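Local coordinates for protein fatty acid synthase 1, isoform A (Drosophila melanogaster, PDB 6FN6) that probably forms the modifying region (dehydratase, enoylreductase and ketoreductase) of a multifunctional synthase that makes long-chain saturated fatty acids with NADPH, at residues I30-T35 with V77-N82; S279-L284 with K557-Q562. One frame throughout, in Å; residues are numbered along the deposited sequence.

The two contacts sit in different parts of the modifying region, on opposite sides of the chain's centre, and do not touch: their centres are about 52 Å apart and their nearest atoms about 29 Å. Interaction 1 is a buried aromatic contact inside the N-terminal hotdog of the dehydratase. It lies close to the predicted proton acceptor, with the side chain of Phe-32 about 6 Å from that of His-24; the side chain of Asp-175, the predicted proton donor, is farther off, at about 10 Å. Interaction 2 comes later in the chain, away from the predicted dehydratase residues; there a salt bridge links helix 279-296 to the loop that follows strand 549-557. One contact is thus buried and apolar, the other ionic and at the surface.

Interaction 1. Residues I30-T35 with V77-N82; sequences ILFPAT and VKFGIN
Phe-32 and Phe-79 bring their phenyl rings together inside the N-terminal hotdog fold of the dehydratase, right next to a polar bond in which the carbonyl oxygen of Leu-31 is held by ND1 of His-24, the predicted proton acceptor. In this fold a curved antiparallel sheet wraps a central helix: Phe-79 belongs to strand 76-83 of the sheet, while Phe-32 lies just before Pro-33, the N-cap residue of helix 34-48. The rings approach from opposite directions with their planes inclined by 41° and their centroids 4.5 Å apart. The two are not equivalent, because the CZ-CE2 side of Phe-79 rides over the face of Phe-32. CG of Phe-32 is anti to its own nitrogen (chi1 -164°), which sets that face against Phe-79. Phenylalanine suits both places, being wide enough to bridge sheet and helix entrance with no polar group to satisfy in a buried site. Tyr-37 and Leu-40 of the helix pack against both rings. Pro-33 CD lies against one face of the Phe-32 ring, and over the centre of the opposite face sits Phe-79 CZ, 3.5 Å above the ring plane.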
ATOM      1  N   ILE A  30       1.084   5.593  34.791  1.00 46.93           N
ATOM      2  CA  ILE A  30       2.156   4.675  34.422  1.00 46.78           C
ATOM      3  C   ILE A  30       1.857   4.082  33.049  1.00 42.91           C
ATOM      4  O   ILE A  30       0.798   3.489  32.838  1.00 42.46           O
ATOM      5  CB  ILE A  30       2.333   3.561  35.475  1.00 50.38           C
ATOM      6  CG1 ILE A  30       2.668   4.166  36.842  1.00 53.41           C
ATOM      7  CG2 ILE A  30       3.422   2.578  35.041  1.00 51.04           C
ATOM      8  CD1 ILE A  30       2.629   3.171  37.990  1.00 56.07           C
ATOM      9  N   LEU A  31       2.801   4.228  32.126  1.00 56.39           N
ATOM     10  CA  LEU A  31       2.663   3.661  30.789  1.00 52.96           C
ATOM     11  C   LEU A  31       3.726   2.606  30.544  1.00 44.91           C
ATOM     12  O   LEU A  31       4.908   2.838  30.806  1.00 42.65           O
ATOM     13  CB  LEU A  31       2.777   4.748  29.722  1.00 60.63           C
ATOM     14  CG  LEU A  31       1.476   5.419  29.293  1.00 68.60           C
ATOM     15  CD1 LEU A  31       0.919   6.238  30.442  1.00 71.98           C
ATOM     16  CD2 LEU A  31       1.712   6.281  28.067  1.00 68.85           C
ATOM     17  N   PHE A  32       3.313   1.449  30.037  1.00 44.37           N
ATOM     18  CA  PHE A  32       4.287   0.439  29.662  1.00 43.45           C
ATOM     19  C   PHE A  32       5.095   0.996  28.500  1.00 44.47           C
ATOM     20  O   PHE A  32       4.534   1.299  27.449  1.00 47.15           O
ATOM     21  CB  PHE A  32       3.634  -0.882  29.276  1.00 44.66           C
ATOM     22  CG  PHE A  32       4.598  -2.033  29.257  1.00 44.36           C
ATOM     23  CD1 PHE A  32       5.057  -2.580  30.444  1.00 45.91           C
ATOM     24  CD2 PHE A  32       5.065  -2.551  28.061  1.00 43.79           C
ATOM     25  CE1 PHE A  32       5.953  -3.630  30.440  1.00 46.93           C
ATOM     26  CE2 PHE A  32       5.960  -3.603  28.048  1.00 44.55           C
ATOM     27  CZ  PHE A  32       6.406  -4.143  29.239  1.00 45.88           C
ATOM     28  N   PRO A  33       6.418   1.131  28.683  1.00 33.78           N
ATOM     29  CA  PRO A  33       7.210   1.823  27.666  1.00 32.46           C
ATOM     30  C   PRO A  33       7.266   1.087  26.336  1.00 32.23           C
ATOM     31  O   PRO A  33       7.267  -0.141  26.300  1.00 33.14           O
ATOM     32  CB  PRO A  33       8.600   1.894  28.299  1.00 32.65           C
ATOM     33  CG  PRO A  33       8.647   0.729  29.219  1.00 34.15           C
ATOM     34  CD  PRO A  33       7.262   0.588  29.762  1.00 34.81           C
ATOM     35  N   ALA A  34       7.313   1.852  25.252  1.00 41.39           N
ATOM     36  CA  ALA A  34       7.480   1.295  23.920  1.00 39.35           C
ATOM     37  C   ALA A  34       8.692   0.371  23.902  1.00 38.47           C
ATOM     38  O   ALA A  34       8.667  -0.705  23.304  1.00 38.53           O
ATOM     39  CB  ALA A  34       7.633   2.409  22.904  1.00 38.24           C
ATOM     40  N   THR A  35       9.753   0.805  24.572  1.00 31.64           N
ATOM     41  CA  THR A  35      10.990   0.042  24.654  1.00 37.33           C
ATOM     42  C   THR A  35      10.812  -1.208  25.506  1.00 40.99           C
ATOM     43  O   THR A  35      11.586  -2.161  25.404  1.00 39.13           O
ATOM     44  CB  THR A  35      12.122   0.892  25.244  1.00 37.50           C
ATOM     45  OG1 THR A  35      11.784   1.269  26.585  1.00 38.07           O
ATOM     46  CG2 THR A  35      12.335   2.141  24.407  1.00 36.12           C
ATOM     47  N   VAL A  77      -0.772  -7.373  34.484  1.00 74.02           N
ATOM     48  CA  VAL A  77      -1.099  -7.255  33.068  1.00 64.29           C
ATOM     49  C   VAL A  77      -0.414  -8.373  32.295  1.00 59.49           C
ATOM     50  O   VAL A  77       0.747  -8.697  32.549  1.00 56.84           O
ATOM     51  CB  VAL A  77      -0.702  -5.871  32.518  1.00 58.41           C
ATOM     52  CG1 VAL A  77       0.765  -5.593  32.790  1.00 54.27           C
ATOM     53  CG2 VAL A  77      -0.994  -5.777  31.025  1.00 56.01           C
ATOM     54  N   LYS A  78      -1.139  -8.950  31.342  1.00 64.98           N
ATOM     55  CA  LYS A  78      -0.639 -10.082  30.579  1.00 61.25           C
ATOM     56  C   LYS A  78      -0.366  -9.701  29.127  1.00 54.17           C
ATOM     57  O   LYS A  78      -1.255  -9.208  28.432  1.00 47.99           O
ATOM     58  CB  LYS A  78      -1.651 -11.229  30.646  1.00 66.06           C
ATOM     59  CG  LYS A  78      -1.913 -11.707  32.069  1.00 69.63           C
ATOM     60  CD  LYS A  78      -2.690 -13.011  32.126  1.00 73.69           C
ATOM     61  CE  LYS A  78      -2.844 -13.478  33.569  1.00 78.62           C
ATOM     62  NZ  LYS A  78      -3.544 -14.787  33.688  1.00 83.60           N
ATOM     63  N   PHE A  79       0.863  -9.932  28.673  1.00 64.18           N
ATOM     64  CA  PHE A  79       1.221  -9.679  27.280  1.00 61.26           C
ATOM     65  C   PHE A  79       1.318 -10.991  26.503  1.00 64.08           C
ATOM     66  O   PHE A  79       1.978 -11.934  26.938  1.00 66.60           O
ATOM     67  CB  PHE A  79       2.549  -8.921  27.180  1.00 58.06           C
ATOM     68  CG  PHE A  79       2.519  -7.545  27.788  1.00 59.31           C
ATOM     69  CD1 PHE A  79       1.756  -6.535  27.223  1.00 58.56           C
ATOM     70  CD2 PHE A  79       3.272  -7.255  28.913  1.00 59.77           C
ATOM     71  CE1 PHE A  79       1.736  -5.265  27.779  1.00 56.03           C
ATOM     72  CE2 PHE A  79       3.256  -5.990  29.471  1.00 58.30           C
ATOM     73  CZ  PHE A  79       2.487  -4.994  28.902  1.00 56.67           C
ATOM     74  N   GLY A  80       0.646 -11.041  25.355  1.00 46.61           N
ATOM     75  CA  GLY A  80       0.701 -12.190  24.466  1.00 47.73           C
ATOM     76  C   GLY A  80       1.538 -11.919  23.229  1.00 46.45           C
ATOM     77  O   GLY A  80       1.288 -10.951  22.514  1.00 45.01           O
ATOM     78  N   ILE A  81       2.535 -12.765  22.981  1.00 49.80           N
ATOM     79  CA  ILE A  81       3.455 -12.566  21.861  1.00 48.94           C
ATOM     80  C   ILE A  81       3.373 -13.743  20.891  1.00 51.53           C
ATOM     81  O   ILE A  81       3.261 -14.894  21.310  1.00 52.48           O
ATOM     82  CB  ILE A  81       4.902 -12.376  22.354  1.00 78.39           C
ATOM     83  CG1 ILE A  81       4.926 -11.426  23.557  1.00 72.88           C
ATOM     84  CG2 ILE A  81       5.774 -11.850  21.221  1.00 47.47           C
ATOM     85  CD1 ILE A  81       6.315 -11.095  24.078  1.00 68.91           C
ATOM     86  N   ASN A  82       3.445 -13.446  19.594  1.00 59.10           N
ATOM     87  CA  ASN A  82       3.382 -14.476  18.556  1.00 64.26           C
ATOM     88  C   ASN A  82       4.325 -14.149  17.396  1.00 58.44           C
ATOM     89  O   ASN A  82       4.503 -12.986  17.043  1.00 51.53           O
ATOM     90  CB  ASN A  82       1.950 -14.625  18.037  1.00 69.10           C
ATOM     91  CG  ASN A  82       1.698 -15.976  17.397  1.00 73.11           C
ATOM     92  OD1 ASN A  82       2.620 -16.620  16.894  1.00 73.27           O
ATOM     93  ND2 ASN A  82       0.445 -16.413  17.412  1.00 74.92           N
TER

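Interaction 2. Residues S279-L284 with K557-Q562; sequences SEKARL and KLETQQ
Lys-281 and Glu-559 form a salt bridge between the first turn of helix 279-296 and the loop leaving strand 549-557. By analogy with animal fatty acid synthases, the helix probably belongs to the pseudo-methyltransferase fold and the strand to the Rossmann-like pseudo-ketoreductase, so the bridge would join two non-catalytic domains. From CB, which points toward the loop, the lysine chain runs out nearly extended through CG to CD. There it crosses the carboxylate, Lys-281 CD lying 3.5 Å from Glu-559 OE1. The chain then bends twice, at chi3 (74°) and chi4 (67°). Lys-281 CE lies 3.1 Å from Glu-559 OE1, with Glu-559 CB farther off, and the second bend turns the ammonium group back to the acid, where NZ of Lys-281 donates to OE1 of Glu-559 at 2.6 Å. Glu-559 kinks at chi2, bringing its carboxylate across the lysine chain. A long flexible lysine suits this partly exposed site because its methylenes reach from the helix to the loop before the charge is paired. Glutamate suits the exposed loop position, offering a carboxylate to the ammonium group while staying compatible with solvent. A second salt bridge, from Lys-557 NZ to OD2 of Asp-288, ties the end of the strand to the same helix, while Arg-283 pairs with Glu-407. Beyond Glu-559 the chain makes an inverse gamma turn centred on Thr-560, with Gln-561 N bonded to Glu-559 O at 3.0 Å. The ammonium nitrogen of Lys-281 meets Glu-559 OE1 from above the carboxylate, 50° out of its plane.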
ATOM      1  N   SER A 279     -27.441  43.642  44.380  1.00 57.44           N
ATOM      2  CA  SER A 279     -27.869  43.492  45.767  1.00 57.16           C
ATOM      3  C   SER A 279     -27.545  42.104  46.315  1.00 61.56           C
ATOM      4  O   SER A 279     -27.151  41.966  47.472  1.00 60.10           O
ATOM      5  CB  SER A 279     -29.371  43.760  45.899  1.00 55.90           C
ATOM      6  OG  SER A 279     -30.124  42.859  45.110  1.00 57.69           O
ATOM      7  N   GLU A 280     -27.695  41.081  45.480  1.00 72.35           N
ATOM      8  CA  GLU A 280     -27.447  39.712  45.916  1.00 79.61           C
ATOM      9  C   GLU A 280     -25.960  39.507  46.190  1.00 67.12           C
ATOM     10  O   GLU A 280     -25.581  38.952  47.222  1.00 63.78           O
ATOM     11  CB  GLU A 280     -27.943  38.711  44.866  1.00 97.10           C
ATOM     12  CG  GLU A 280     -27.709  37.246  45.222  1.00110.97           C
ATOM     13  CD  GLU A 280     -28.382  36.835  46.520  1.00124.51           C
ATOM     14  OE1 GLU A 280     -29.252  37.587  47.008  1.00127.73           O
ATOM     15  OE2 GLU A 280     -28.036  35.759  47.055  1.00129.95           O
ATOM     16  N   LYS A 281     -25.120  39.960  45.267  1.00 60.81           N
ATOM     17  CA  LYS A 281     -23.677  39.868  45.447  1.00 63.71           C
ATOM     18  C   LYS A 281     -23.218  40.724  46.625  1.00 58.13           C
ATOM     19  O   LYS A 281     -22.270  40.369  47.327  1.00 58.21           O
ATOM     20  CB  LYS A 281     -22.944  40.298  44.177  1.00 71.45           C
ATOM     21  CG  LYS A 281     -22.704  39.170  43.190  1.00 79.10           C
ATOM     22  CD  LYS A 281     -21.694  39.559  42.122  1.00 85.60           C
ATOM     23  CE  LYS A 281     -20.270  39.581  42.671  1.00 88.20           C
ATOM     24  NZ  LYS A 281     -19.776  38.225  43.052  1.00 87.84           N
ATOM     25  N   ALA A 282     -23.895  41.848  46.838  1.00 38.87           N
ATOM     26  CA  ALA A 282     -23.544  42.751  47.927  1.00 37.21           C
ATOM     27  C   ALA A 282     -23.728  42.042  49.262  1.00 36.86           C
ATOM     28  O   ALA A 282     -22.881  42.138  50.151  1.00 36.02           O
ATOM     29  CB  ALA A 282     -24.388  44.015  47.869  1.00 38.17           C
ATOM     30  N   ARG A 283     -24.836  41.319  49.390  1.00 49.41           N
ATOM     31  CA  ARG A 283     -25.129  40.564  50.602  1.00 49.62           C
ATOM     32  C   ARG A 283     -24.080  39.489  50.859  1.00 46.70           C
ATOM     33  O   ARG A 283     -23.607  39.330  51.984  1.00 46.96           O
ATOM     34  CB  ARG A 283     -26.518  39.934  50.507  1.00 50.31           C
ATOM     35  CG  ARG A 283     -27.015  39.303  51.797  1.00 51.48           C
ATOM     36  CD  ARG A 283     -28.518  39.080  51.752  1.00 55.32           C
ATOM     37  NE  ARG A 283     -28.994  38.282  52.878  1.00 57.35           N
ATOM     38  CZ  ARG A 283     -28.986  36.953  52.904  1.00 59.51           C
ATOM     39  NH1 ARG A 283     -28.518  36.265  51.869  1.00 59.52           N
ATOM     40  NH2 ARG A 283     -29.441  36.305  53.966  1.00 61.28           N
ATOM     41  N   LEU A 284     -23.732  38.741  49.820  1.00 41.93           N
ATOM     42  CA  LEU A 284     -22.724  37.696  49.941  1.00 37.21           C
ATOM     43  C   LEU A 284     -21.397  38.276  50.424  1.00 35.61           C
ATOM     44  O   LEU A 284     -20.725  37.680  51.264  1.00 36.13           O
ATOM     45  CB  LEU A 284     -22.536  36.969  48.607  1.00 37.56           C
ATOM     46  CG  LEU A 284     -23.695  36.072  48.154  1.00 39.98           C
ATOM     47  CD1 LEU A 284     -23.358  35.413  46.830  1.00 41.11           C
ATOM     48  CD2 LEU A 284     -24.051  35.016  49.195  1.00 41.16           C
ATOM     49  N   LYS A 557     -14.010  38.582  46.768  1.00 63.87           N
ATOM     50  CA  LYS A 557     -13.975  37.700  45.604  1.00 69.63           C
ATOM     51  C   LYS A 557     -14.361  38.461  44.337  1.00 69.91           C
ATOM     52  O   LYS A 557     -15.389  39.138  44.305  1.00 74.02           O
ATOM     53  CB  LYS A 557     -14.920  36.508  45.793  1.00 74.35           C
ATOM     54  CG  LYS A 557     -14.487  35.498  46.852  1.00 79.32           C
ATOM     55  CD  LYS A 557     -15.647  34.580  47.233  1.00 84.76           C
ATOM     56  CE  LYS A 557     -15.327  33.682  48.424  1.00 89.43           C
ATOM     57  NZ  LYS A 557     -14.877  34.445  49.619  1.00 90.14           N
ATOM     58  N   LEU A 558     -13.535  38.358  43.300  1.00 46.59           N
ATOM     59  CA  LEU A 558     -13.803  39.052  42.041  1.00 49.80           C
ATOM     60  C   LEU A 558     -14.797  38.261  41.182  1.00 61.97           C
ATOM     61  O   LEU A 558     -14.769  37.029  41.149  1.00 62.10           O
ATOM     62  CB  LEU A 558     -12.500  39.293  41.277  1.00 48.19           C
ATOM     63  CG  LEU A 558     -11.529  40.274  41.950  1.00 48.94           C
ATOM     64  CD1 LEU A 558     -10.165  40.243  41.281  1.00 50.97           C
ATOM     65  CD2 LEU A 558     -12.086  41.693  41.952  1.00 50.87           C
ATOM     66  N   GLU A 559     -15.665  38.987  40.482  1.00 96.67           N
ATOM     67  CA  GLU A 559     -16.758  38.391  39.712  1.00106.62           C
ATOM     68  C   GLU A 559     -16.359  37.854  38.337  1.00107.94           C
ATOM     69  O   GLU A 559     -17.009  36.950  37.814  1.00105.97           O
ATOM     70  CB  GLU A 559     -17.870  39.434  39.529  1.00109.69           C
ATOM     71  CG  GLU A 559     -19.111  38.953  38.766  1.00112.41           C
ATOM     72  CD  GLU A 559     -19.899  37.887  39.506  1.00113.39           C
ATOM     73  OE1 GLU A 559     -19.432  37.418  40.566  1.00114.17           O
ATOM     74  OE2 GLU A 559     -20.992  37.517  39.024  1.00114.15           O
ATOM     75  N   THR A 560     -15.288  38.389  37.761  1.00180.05           N
ATOM     76  CA  THR A 560     -14.932  38.061  36.380  1.00185.64           C
ATOM     77  C   THR A 560     -14.105  36.787  36.193  1.00190.03           C
ATOM     78  O   THR A 560     -12.899  36.842  35.959  1.00188.28           O
ATOM     79  CB  THR A 560     -14.164  39.233  35.714  1.00187.87           C
ATOM     80  OG1 THR A 560     -13.725  38.840  34.406  1.00188.25           O
ATOM     81  CG2 THR A 560     -12.963  39.679  36.550  1.00186.43           C
ATOM     82  N   GLN A 561     -14.765  35.637  36.290  1.00126.68           N
ATOM     83  CA  GLN A 561     -14.140  34.375  35.911  1.00126.24           C
ATOM     84  C   GLN A 561     -14.228  34.242  34.391  1.00122.21           C
ATOM     85  O   GLN A 561     -13.322  33.721  33.743  1.00121.78           O
ATOM     86  CB  GLN A 561     -14.804  33.176  36.606  1.00126.41           C
ATOM     87  CG  GLN A 561     -16.270  32.916  36.249  1.00126.54           C
ATOM     88  CD  GLN A 561     -17.231  33.871  36.935  1.00126.09           C
ATOM     89  OE1 GLN A 561     -17.206  34.025  38.156  1.00125.86           O
ATOM     90  NE2 GLN A 561     -18.079  34.523  36.147  1.00125.82           N
ATOM     91  N   GLN A 562     -15.332  34.737  33.837  1.00127.26           N
ATOM     92  CA  GLN A 562     -15.582  34.713  32.398  1.00125.40           C
ATOM     93  C   GLN A 562     -16.452  35.905  32.003  1.00123.35           C
ATOM     94  O   GLN A 562     -17.492  35.747  31.364  1.00127.36           O
ATOM     95  CB  GLN A 562     -16.250  33.403  31.965  1.00126.66           C
ATOM     96  CG  GLN A 562     -15.362  32.164  32.052  1.00127.96           C
ATOM     97  CD  GLN A 562     -14.234  32.173  31.030  1.00127.08           C
ATOM     98  OE1 GLN A 562     -13.474  33.136  30.932  1.00125.90           O
ATOM     99  NE2 GLN A 562     -14.127  31.096  30.259  1.00127.36           N
TER